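Local coordinates for protein CD1-2 antigen (Gallus gallus, PDB 3DBX) that probably captures lipids in the groove of its MHC class I-like domain and displays them at the cell surface, as other CD1 proteins do, at residues A[10-15]-A[112-117]; A[103-108]-A[172-177]. All blocks are in the same frame, centred on the assembly; numbering follows the deposited sequence.

In the fold
The two contacts illustrate how an MHC-like platform is knitted from segments far apart in sequence. From the N terminus, 10-15 opens strand 12-21. About ninety residues later the chain returns as 103-108, the end of strand 97-107, which lies between the two strands of contact 1, then turns into 112-117. Contact 1 closes its loop there, before the chain runs on to 172-177 in helix 156-180 and closes contact 2. The two loops therefore cross. Backbone hydrogen bonds from Cys105 to Phe13 and from Lys106 to Trp114 join the two; contact 1 ties next-but-one strands across the sheet, and contact 2 ties the sheet to a helix.

Contact 1: A[10-15]-A[112-117]; sequences SQFFQL and TRWSFV. With NAG (2-acetamido-2-deoxy-beta-D-glucopyranose), chain E.
Phe12 and Phe116 meet rim to rim, with Phe12 CZ 4.1 Å from Phe116 CE1. Each of these atoms lies near the plane of the other ring, so this is a contact of two edges rather than a stack, and the side chains cross at about a right angle. The same Phe12 CZ approaches Trp114 CZ3 at 4.3 Å, which makes the end of one phenyl ring the point where all three aromatics converge. Gln14 joins them at the margin: its OE1 lies 4.3 Å from Phe116 CZ, near the plane of that ring.

Neighbours along each strand pack on the rings. CG of Gln14 rests 3.6 Å above the plane of the Phe12 ring, toward the rim, while CD1 of Phe116 sits 3.8 Å above the Trp114 ring, again displaced from its centre. Phe116 can lean over the indole because its CG stands between its backbone N and carbonyl carbon (chi1 63°). In Phe12, by contrast, CG is anti to the backbone N (chi1 -171°), and the ring reaches across toward 112-117.

The strand between them, 97-107, completes the cluster. Lys106 makes a cation-pi contact with Phe12; His102 hydrogen-bonds Gln14 OE1 through NE2 and meets Phe116 edge-to-face. Thus the amide oxygen beside the rings has a polar partner.

The strand axes run 9.2 Å apart and almost parallel, as expected of second neighbours in an antiparallel sheet with one strand between them. Phe12, Gln14, Trp114 and Phe116 bridge that intervening strand on the sheet face turned away from helix 156-180, the underside of an MHC class I-like platform.

Contact 2: A[103-108]-A[172-177]; sequences TGCKLY and NYILML. With NAG (2-acetamido-2-deoxy-beta-D-glucopyranose), chain E.
Strand-to-helix packing on the floor of an MHC-like platform brings Cys105 and Leu107 against Ile174 and Leu175 of helix 156-180, the segment axes crossing at -62°. Ile174 reaches down with its terminal methyl: CG1 is anti to the carbonyl carbon (chi1 -69°) and the chain runs on extended (chi2 167°), bringing CD1 to the strand. There CD1 lies 3.6 Å from the backbone O of Cys105 and 3.9 Å from its SG. Leu107 CG is also 3.9 Å from Ile174 CD1, so one methyl touches two residues of the same strand.

Farther out, Leu107 CD1 and Leu175 CD1 come to 3.4 Å, tight for two methyls. Since Leu175 lies on the surface and also touches a crystal neighbour, that closeness is doubtful as a measure of the fit. Phe170 and Pro171, earlier on the helix, extend the cover over Cys105.

Below the sheet, Tyr108 takes C6 of the Asn110-linked sugar over the centre of one ring face, 3.6 Å above its plane. The whole is the helix-on-sheet layering of the MHC class I-like fold, with a groove wall resting on its beta floor.

Contact 1: A[10-15]-A[112-117]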
ATOM      1  N   SER A  10      -5.370 -11.752   8.828  1.00 66.96           N
ATOM      2  CA  SER A  10      -4.222 -12.650   8.828  1.00 64.03           C
ATOM      3  C   SER A  10      -4.384 -13.845   7.893  1.00 62.32           C
ATOM      4  O   SER A  10      -3.402 -14.521   7.587  1.00 61.60           O
ATOM      5  CB  SER A  10      -3.889 -13.110  10.244  1.00 66.43           C
ATOM      6  OG  SER A  10      -2.491 -13.314  10.352  1.00 67.28           O
ATOM      7  N   GLN A  11      -5.615 -14.103   7.451  1.00 61.05           N
ATOM      8  CA  GLN A  11      -5.895 -15.148   6.464  1.00 59.11           C
ATOM      9  C   GLN A  11      -6.385 -14.570   5.128  1.00 56.01           C
ATOM     10  O   GLN A  11      -7.280 -15.127   4.474  1.00 57.37           O
ATOM     11  CB  GLN A  11      -6.870 -16.177   7.052  1.00 63.70           C
ATOM     12  CG  GLN A  11      -6.263 -16.894   8.244  1.00 65.21           C
ATOM     13  CD  GLN A  11      -7.234 -17.775   8.973  1.00 71.41           C
ATOM     14  OE1 GLN A  11      -8.229 -17.306   9.531  1.00 74.44           O
ATOM     15  NE2 GLN A  11      -6.941 -19.068   8.994  1.00 72.72           N
ATOM     16  N   PHE A  12      -5.786 -13.438   4.749  1.00 50.57           N
ATOM     17  CA  PHE A  12      -6.082 -12.750   3.500  1.00 47.50           C
ATOM     18  C   PHE A  12      -4.802 -12.697   2.677  1.00 43.87           C
ATOM     19  O   PHE A  12      -3.861 -11.933   2.980  1.00 41.82           O
ATOM     20  CB  PHE A  12      -6.636 -11.336   3.772  1.00 47.27           C
ATOM     21  CG  PHE A  12      -7.177 -10.599   2.533  1.00 46.88           C
ATOM     22  CD1 PHE A  12      -7.507 -11.268   1.361  1.00 47.80           C
ATOM     23  CD2 PHE A  12      -7.396  -9.222   2.580  1.00 46.44           C
ATOM     24  CE1 PHE A  12      -8.020 -10.578   0.243  1.00 45.96           C
ATOM     25  CE2 PHE A  12      -7.916  -8.539   1.481  1.00 47.02           C
ATOM     26  CZ  PHE A  12      -8.224  -9.226   0.310  1.00 46.58           C
ATOM     27  N   PHE A  13      -4.781 -13.523   1.641  1.00 43.04           N
ATOM     28  CA  PHE A  13      -3.662 -13.628   0.711  1.00 40.71           C
ATOM     29  C   PHE A  13      -3.949 -12.828  -0.560  1.00 38.74           C
ATOM     30  O   PHE A  13      -4.994 -13.004  -1.166  1.00 39.75           O
ATOM     31  CB  PHE A  13      -3.454 -15.096   0.350  1.00 42.89           C
ATOM     32  CG  PHE A  13      -2.260 -15.337  -0.503  1.00 43.80           C
ATOM     33  CD1 PHE A  13      -0.970 -15.126   0.004  1.00 44.34           C
ATOM     34  CD2 PHE A  13      -2.404 -15.767  -1.808  1.00 46.46           C
ATOM     35  CE1 PHE A  13       0.159 -15.353  -0.783  1.00 43.04           C
ATOM     36  CE2 PHE A  13      -1.277 -15.985  -2.610  1.00 46.42           C
ATOM     37  CZ  PHE A  13       0.002 -15.789  -2.084  1.00 44.12           C
ATOM     38  N   GLN A  14      -3.021 -11.950  -0.939  1.00 35.82           N
ATOM     39  CA  GLN A  14      -3.164 -11.096  -2.112  1.00 34.80           C
ATOM     40  C   GLN A  14      -1.914 -11.095  -2.971  1.00 34.00           C
ATOM     41  O   GLN A  14      -0.807 -11.189  -2.460  1.00 32.91           O
ATOM     42  CB  GLN A  14      -3.454  -9.657  -1.696  1.00 33.71           C
ATOM     43  CG  GLN A  14      -4.797  -9.450  -1.030  1.00 36.85           C
ATOM     44  CD  GLN A  14      -5.069  -7.972  -0.789  1.00 38.33           C
ATOM     45  OE1 GLN A  14      -5.644  -7.297  -1.632  1.00 36.45           O
ATOM     46  NE2 GLN A  14      -4.638  -7.469   0.360  1.00 38.61           N
ATOM     47  N   LEU A  15      -2.125 -10.936  -4.280  1.00 34.18           N
ATOM     48  CA  LEU A  15      -1.085 -10.865  -5.270  1.00 33.58           C
ATOM     49  C   LEU A  15      -1.325  -9.601  -6.103  1.00 33.71           C
ATOM     50  O   LEU A  15      -2.443  -9.336  -6.562  1.00 34.79           O
ATOM     51  CB  LEU A  15      -1.145 -12.090  -6.188  1.00 35.44           C
ATOM     52  CG  LEU A  15      -0.834 -13.485  -5.663  1.00 38.30           C
ATOM     53  CD1 LEU A  15      -1.269 -14.561  -6.690  1.00 44.31           C
ATOM     54  CD2 LEU A  15       0.641 -13.631  -5.363  1.00 38.97           C
ATOM     55  N   THR A 112     -16.697 -20.159   4.642  1.00 97.04           N
ATOM     56  CA  THR A 112     -16.733 -19.439   3.361  1.00 94.47           C
ATOM     57  C   THR A 112     -15.404 -18.776   2.953  1.00 86.65           C
ATOM     58  O   THR A 112     -14.582 -18.419   3.805  1.00 83.83           O
ATOM     59  CB  THR A 112     -17.871 -18.385   3.352  1.00 97.07           C
ATOM     60  OG1 THR A 112     -17.755 -17.547   4.508  1.00 96.71           O
ATOM     61  CG2 THR A 112     -19.236 -19.060   3.368  1.00105.10           C
ATOM     62  N   ARG A 113     -15.198 -18.636   1.641  1.00 83.78           N
ATOM     63  CA  ARG A 113     -14.020 -17.964   1.080  1.00 77.05           C
ATOM     64  C   ARG A 113     -14.438 -16.813   0.179  1.00 75.20           C
ATOM     65  O   ARG A 113     -15.449 -16.908  -0.518  1.00 79.04           O
ATOM     66  CB  ARG A 113     -13.191 -18.920   0.212  1.00 76.17           C
ATOM     67  CG  ARG A 113     -12.537 -20.110   0.902  1.00 76.95           C
ATOM     68  CD  ARG A 113     -12.090 -21.136  -0.152  1.00 77.28           C
ATOM     69  NE  ARG A 113     -13.165 -22.055  -0.534  1.00 81.28           N
ATOM     70  CZ  ARG A 113     -13.349 -23.245   0.026  1.00 84.91           C
ATOM     71  NH1 ARG A 113     -12.530 -23.660   0.984  1.00 82.53           N
ATOM     72  NH2 ARG A 113     -14.352 -24.023  -0.364  1.00 91.93           N
ATOM     73  N   TRP A 114     -13.649 -15.741   0.171  1.00 69.52           N
ATOM     74  CA  TRP A 114     -13.779 -14.722  -0.859  1.00 67.23           C
ATOM     75  C   TRP A 114     -12.543 -14.780  -1.758  1.00 62.47           C
ATOM     76  O   TRP A 114     -11.420 -14.660  -1.271  1.00 58.38           O
ATOM     77  CB  TRP A 114     -13.953 -13.325  -0.250  1.00 66.53           C
ATOM     78  CG  TRP A 114     -14.176 -12.209  -1.273  1.00 66.41           C
ATOM     79  CD1 TRP A 114     -14.988 -12.253  -2.385  1.00 69.32           C
ATOM     80  CD2 TRP A 114     -13.605 -10.886  -1.252  1.00 64.13           C
ATOM     81  NE1 TRP A 114     -14.935 -11.054  -3.059  1.00 67.91           N
ATOM     82  CE2 TRP A 114     -14.105 -10.195  -2.385  1.00 64.35           C
ATOM     83  CE3 TRP A 114     -12.717 -10.220  -0.390  1.00 61.37           C
ATOM     84  CZ2 TRP A 114     -13.743  -8.871  -2.680  1.00 62.34           C
ATOM     85  CZ3 TRP A 114     -12.362  -8.898  -0.685  1.00 58.44           C
ATOM     86  CH2 TRP A 114     -12.874  -8.243  -1.820  1.00 58.44           C
ATOM     87  N   SER A 115     -12.761 -14.984  -3.056  1.00 62.43           N
ATOM     88  CA  SER A 115     -11.673 -15.063  -4.031  1.00 59.22           C
ATOM     89  C   SER A 115     -11.983 -14.170  -5.221  1.00 57.64           C
ATOM     90  O   SER A 115     -13.134 -14.053  -5.619  1.00 60.58           O
ATOM     91  CB  SER A 115     -11.471 -16.505  -4.503  1.00 61.97           C
ATOM     92  OG  SER A 115     -10.874 -17.320  -3.493  1.00 64.39           O
ATOM     93  N   PHE A 116     -10.960 -13.536  -5.787  1.00 52.75           N
ATOM     94  CA  PHE A 116     -11.152 -12.647  -6.938  1.00 51.72           C
ATOM     95  C   PHE A 116      -9.918 -12.557  -7.833  1.00 48.99           C
ATOM     96  O   PHE A 116      -8.792 -12.760  -7.371  1.00 46.29           O
ATOM     97  CB  PHE A 116     -11.595 -11.243  -6.487  1.00 50.35           C
ATOM     98  CG  PHE A 116     -10.569 -10.512  -5.639  1.00 46.95           C
ATOM     99  CD1 PHE A 116     -10.643 -10.546  -4.252  1.00 44.85           C
ATOM    100  CD2 PHE A 116      -9.538  -9.770  -6.240  1.00 43.60           C
ATOM    101  CE1 PHE A 116      -9.711  -9.862  -3.480  1.00 42.59           C
ATOM    102  CE2 PHE A 116      -8.612  -9.107  -5.477  1.00 41.49           C
ATOM    103  CZ  PHE A 116      -8.698  -9.161  -4.084  1.00 39.50           C
ATOM    104  N   VAL A 117     -10.146 -12.275  -9.112  1.00 49.89           N
ATOM    105  CA  VAL A 117      -9.082 -11.907 -10.044  1.00 48.51           C
ATOM    106  C   VAL A 117      -9.514 -10.695 -10.857  1.00 48.59           C
ATOM    107  O   VAL A 117     -10.515 -10.750 -11.593  1.00 51.83           O
ATOM    108  CB  VAL A 117      -8.707 -13.004 -11.040  1.00 50.72           C
ATOM    109  CG1 VAL A 117      -7.521 -12.524 -11.890  1.00 49.81           C
ATOM    110  CG2 VAL A 117      -8.355 -14.294 -10.334  1.00 51.63           C
TER
HETATM  111  C1  NAG E 521     -20.061 -16.785   6.948  1.00106.60           C
HETATM  112  C2  NAG E 521     -21.495 -16.254   7.067  1.00112.08           C
HETATM  113  C3  NAG E 521     -21.840 -15.458   5.809  1.00110.77           C
HETATM  114  C4  NAG E 521     -20.821 -14.332   5.591  1.00103.76           C
HETATM  115  C5  NAG E 521     -19.383 -14.854   5.696  1.00 97.34           C
HETATM  116  C6  NAG E 521     -18.392 -13.697   5.714  1.00 90.60           C
HETATM  117  C7  NAG E 521     -23.007 -17.522   8.512  1.00125.84           C
HETATM  118  C8  NAG E 521     -24.508 -17.536   8.584  1.00134.53           C
HETATM  119  N2  NAG E 521     -22.458 -17.316   7.312  1.00120.51           N
HETATM  120  O3  NAG E 521     -23.133 -14.914   5.933  1.00116.86           O
HETATM  121  O4  NAG E 521     -21.021 -13.703   4.337  1.00102.68           O
HETATM  122  O5  NAG E 521     -19.196 -15.662   6.851  1.00 99.28           O
HETATM  123  O6  NAG E 521     -18.218 -13.216   7.028  1.00 90.53           O
HETATM  124  O7  NAG E 521     -22.344 -17.699   9.535  1.00124.51           O

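Contact 2: A[103-108]-A[172-177]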
ATOM      1  N   THR A 103      -5.148 -10.163  -7.409  1.00 37.18           N
ATOM      2  CA  THR A 103      -5.792 -11.391  -7.006  1.00 40.21           C
ATOM      3  C   THR A 103      -5.868 -11.445  -5.469  1.00 39.74           C
ATOM      4  O   THR A 103      -4.990 -10.912  -4.781  1.00 37.86           O
ATOM      5  CB  THR A 103      -4.959 -12.593  -7.512  1.00 41.25           C
ATOM      6  OG1 THR A 103      -4.801 -12.504  -8.935  1.00 43.99           O
ATOM      7  CG2 THR A 103      -5.618 -13.894  -7.177  1.00 45.38           C
ATOM      8  N   GLY A 104      -6.895 -12.110  -4.935  1.00 41.83           N
ATOM      9  CA  GLY A 104      -7.013 -12.315  -3.493  1.00 41.90           C
ATOM     10  C   GLY A 104      -7.749 -13.579  -3.100  1.00 45.50           C
ATOM     11  O   GLY A 104      -8.569 -14.085  -3.857  1.00 47.03           O
ATOM     12  N   CYS A 105      -7.439 -14.066  -1.898  1.00 46.32           N
ATOM     13  CA  CYS A 105      -8.113 -15.204  -1.268  1.00 50.46           C
ATOM     14  C   CYS A 105      -8.197 -14.909   0.233  1.00 51.60           C
ATOM     15  O   CYS A 105      -7.158 -14.780   0.906  1.00 50.04           O
ATOM     16  CB  CYS A 105      -7.317 -16.501  -1.505  1.00 50.53           C
ATOM     17  SG  CYS A 105      -8.071 -18.032  -0.890  1.00 54.45           S
ATOM     18  N   LYS A 106      -9.417 -14.772   0.740  1.00 55.48           N
ATOM     19  CA  LYS A 106      -9.665 -14.584   2.169  1.00 58.19           C
ATOM     20  C   LYS A 106     -10.333 -15.831   2.726  1.00 62.79           C
ATOM     21  O   LYS A 106     -11.232 -16.380   2.088  1.00 66.11           O
ATOM     22  CB  LYS A 106     -10.587 -13.382   2.387  1.00 59.15           C
ATOM     23  CG  LYS A 106     -10.575 -12.789   3.799  1.00 60.16           C
ATOM     24  CD  LYS A 106     -11.209 -11.393   3.801  1.00 61.17           C
ATOM     25  CE  LYS A 106     -10.364 -10.383   4.601  1.00 62.64           C
ATOM     26  NZ  LYS A 106     -10.633  -8.946   4.232  1.00 62.29           N
ATOM     27  N   LEU A 107      -9.891 -16.280   3.907  1.00 64.60           N
ATOM     28  CA  LEU A 107     -10.575 -17.366   4.648  1.00 69.91           C
ATOM     29  C   LEU A 107     -11.256 -16.866   5.921  1.00 72.58           C
ATOM     30  O   LEU A 107     -10.584 -16.501   6.899  1.00 70.97           O
ATOM     31  CB  LEU A 107      -9.608 -18.503   5.018  1.00 70.16           C
ATOM     32  CG  LEU A 107      -8.625 -19.148   4.031  1.00 68.83           C
ATOM     33  CD1 LEU A 107      -8.244 -20.521   4.571  1.00 71.01           C
ATOM     34  CD2 LEU A 107      -9.203 -19.297   2.629  1.00 70.24           C
ATOM     35  N   TYR A 108     -12.588 -16.859   5.902  1.00 77.24           N
ATOM     36  CA  TYR A 108     -13.382 -16.550   7.096  1.00 81.23           C
ATOM     37  C   TYR A 108     -13.436 -17.789   7.973  1.00 84.90           C
ATOM     38  O   TYR A 108     -13.481 -18.912   7.463  1.00 87.02           O
ATOM     39  CB  TYR A 108     -14.806 -16.102   6.724  1.00 85.07           C
ATOM     40  CG  TYR A 108     -14.842 -14.957   5.731  1.00 82.85           C
ATOM     41  CD1 TYR A 108     -14.700 -13.636   6.153  1.00 80.76           C
ATOM     42  CD2 TYR A 108     -15.001 -15.197   4.368  1.00 82.65           C
ATOM     43  CE1 TYR A 108     -14.720 -12.586   5.246  1.00 78.83           C
ATOM     44  CE2 TYR A 108     -15.027 -14.153   3.453  1.00 80.57           C
ATOM     45  CZ  TYR A 108     -14.885 -12.850   3.898  1.00 78.54           C
ATOM     46  OH  TYR A 108     -14.910 -11.813   2.993  1.00 76.25           O
ATOM     47  N   ASN A 172      -4.840 -23.970   1.467  1.00 64.07           N
ATOM     48  CA  ASN A 172      -3.778 -24.742   2.134  1.00 65.10           C
ATOM     49  C   ASN A 172      -2.520 -23.916   2.465  1.00 61.06           C
ATOM     50  O   ASN A 172      -1.943 -24.064   3.539  1.00 60.99           O
ATOM     51  CB  ASN A 172      -3.394 -25.981   1.313  1.00 68.63           C
ATOM     52  CG  ASN A 172      -4.370 -27.139   1.502  1.00 76.08           C
ATOM     53  OD1 ASN A 172      -5.589 -26.971   1.380  1.00 79.46           O
ATOM     54  ND2 ASN A 172      -3.836 -28.327   1.804  1.00 80.59           N
ATOM     55  N   TYR A 173      -2.122 -23.049   1.534  1.00 58.13           N
ATOM     56  CA  TYR A 173      -0.960 -22.170   1.680  1.00 55.39           C
ATOM     57  C   TYR A 173      -1.118 -21.154   2.827  1.00 52.88           C
ATOM     58  O   TYR A 173      -0.221 -21.014   3.666  1.00 52.21           O
ATOM     59  CB  TYR A 173      -0.709 -21.460   0.343  1.00 53.96           C
ATOM     60  CG  TYR A 173       0.589 -20.693   0.207  1.00 52.06           C
ATOM     61  CD1 TYR A 173       1.805 -21.204   0.671  1.00 54.94           C
ATOM     62  CD2 TYR A 173       0.602 -19.471  -0.438  1.00 49.50           C
ATOM     63  CE1 TYR A 173       3.012 -20.468   0.512  1.00 53.86           C
ATOM     64  CE2 TYR A 173       1.776 -18.751  -0.599  1.00 50.61           C
ATOM     65  CZ  TYR A 173       2.973 -19.252  -0.128  1.00 50.92           C
ATOM     66  OH  TYR A 173       4.115 -18.488  -0.320  1.00 51.31           O
ATOM     67  N   ILE A 174      -2.263 -20.474   2.869  1.00 52.25           N
ATOM     68  CA  ILE A 174      -2.594 -19.522   3.940  1.00 50.91           C
ATOM     69  C   ILE A 174      -2.474 -20.199   5.318  1.00 53.76           C
ATOM     70  O   ILE A 174      -1.861 -19.654   6.248  1.00 52.65           O
ATOM     71  CB  ILE A 174      -4.037 -18.972   3.765  1.00 51.36           C
ATOM     72  CG1 ILE A 174      -4.128 -18.064   2.531  1.00 48.71           C
ATOM     73  CG2 ILE A 174      -4.475 -18.200   4.994  1.00 50.74           C
ATOM     74  CD1 ILE A 174      -5.571 -17.732   2.089  1.00 50.07           C
ATOM     75  N   LEU A 175      -3.056 -21.396   5.411  1.00 57.16           N
ATOM     76  CA  LEU A 175      -3.104 -22.187   6.623  1.00 60.31           C
ATOM     77  C   LEU A 175      -1.714 -22.529   7.146  1.00 60.57           C
ATOM     78  O   LEU A 175      -1.430 -22.361   8.336  1.00 60.46           O
ATOM     79  CB  LEU A 175      -3.900 -23.465   6.366  1.00 64.42           C
ATOM     80  CG  LEU A 175      -5.314 -23.528   6.942  1.00 67.07           C
ATOM     81  CD1 LEU A 175      -6.147 -22.336   6.497  1.00 62.83           C
ATOM     82  CD2 LEU A 175      -5.982 -24.841   6.554  1.00 72.07           C
ATOM     83  N   MET A 176      -0.855 -22.998   6.248  1.00 60.86           N
ATOM     84  CA  MET A 176       0.526 -23.309   6.590  1.00 62.34           C
ATOM     85  C   MET A 176       1.321 -22.041   6.964  1.00 58.90           C
ATOM     86  O   MET A 176       2.116 -22.063   7.910  1.00 59.38           O
ATOM     87  CB  MET A 176       1.189 -24.131   5.474  1.00 63.37           C
ATOM     88  CG  MET A 176       0.491 -25.500   5.245  1.00 69.38           C
ATOM     89  SD  MET A 176       1.219 -26.682   4.067  1.00 73.20           S
ATOM     90  CE  MET A 176       2.274 -27.671   5.135  1.00 77.67           C
ATOM     91  N   LEU A 177       1.064 -20.935   6.264  1.00 55.69           N
ATOM     92  CA  LEU A 177       1.776 -19.678   6.521  1.00 53.32           C
ATOM     93  C   LEU A 177       1.343 -19.087   7.852  1.00 53.71           C
ATOM     94  O   LEU A 177       2.154 -18.533   8.594  1.00 53.78           O
ATOM     95  CB  LEU A 177       1.521 -18.655   5.414  1.00 50.04           C
ATOM     96  CG  LEU A 177       2.128 -18.837   4.012  1.00 50.06           C
ATOM     97  CD1 LEU A 177       1.600 -17.743   3.106  1.00 46.31           C
ATOM     98  CD2 LEU A 177       3.657 -18.858   4.020  1.00 51.18           C
TER
HETATM   99  C1  NAG E 521     -20.061 -16.785   6.948  1.00106.60           C
HETATM  100  C2  NAG E 521     -21.495 -16.254   7.067  1.00112.08           C
HETATM  101  C3  NAG E 521     -21.840 -15.458   5.809  1.00110.77           C
HETATM  102  C4  NAG E 521     -20.821 -14.332   5.591  1.00103.76           C
HETATM  103  C5  NAG E 521     -19.383 -14.854   5.696  1.00 97.34           C
HETATM  104  C6  NAG E 521     -18.392 -13.697   5.714  1.00 90.60           C
HETATM  105  C7  NAG E 521     -23.007 -17.522   8.512  1.00125.84           C
HETATM  106  C8  NAG E 521     -24.508 -17.536   8.584  1.00134.53           C
HETATM  107  N2  NAG E 521     -22.458 -17.316   7.312  1.00120.51           N
HETATM  108  O3  NAG E 521     -23.133 -14.914   5.933  1.00116.86           O
HETATM  109  O4  NAG E 521     -21.021 -13.703   4.337  1.00102.68           O
HETATM  110  O5  NAG E 521     -19.196 -15.662   6.851  1.00 99.28           O
HETATM  111  O6  NAG E 521     -18.218 -13.216   7.028  1.00 90.53           O
HETATM  112  O7  NAG E 521     -22.344 -17.699   9.535  1.00124.51           O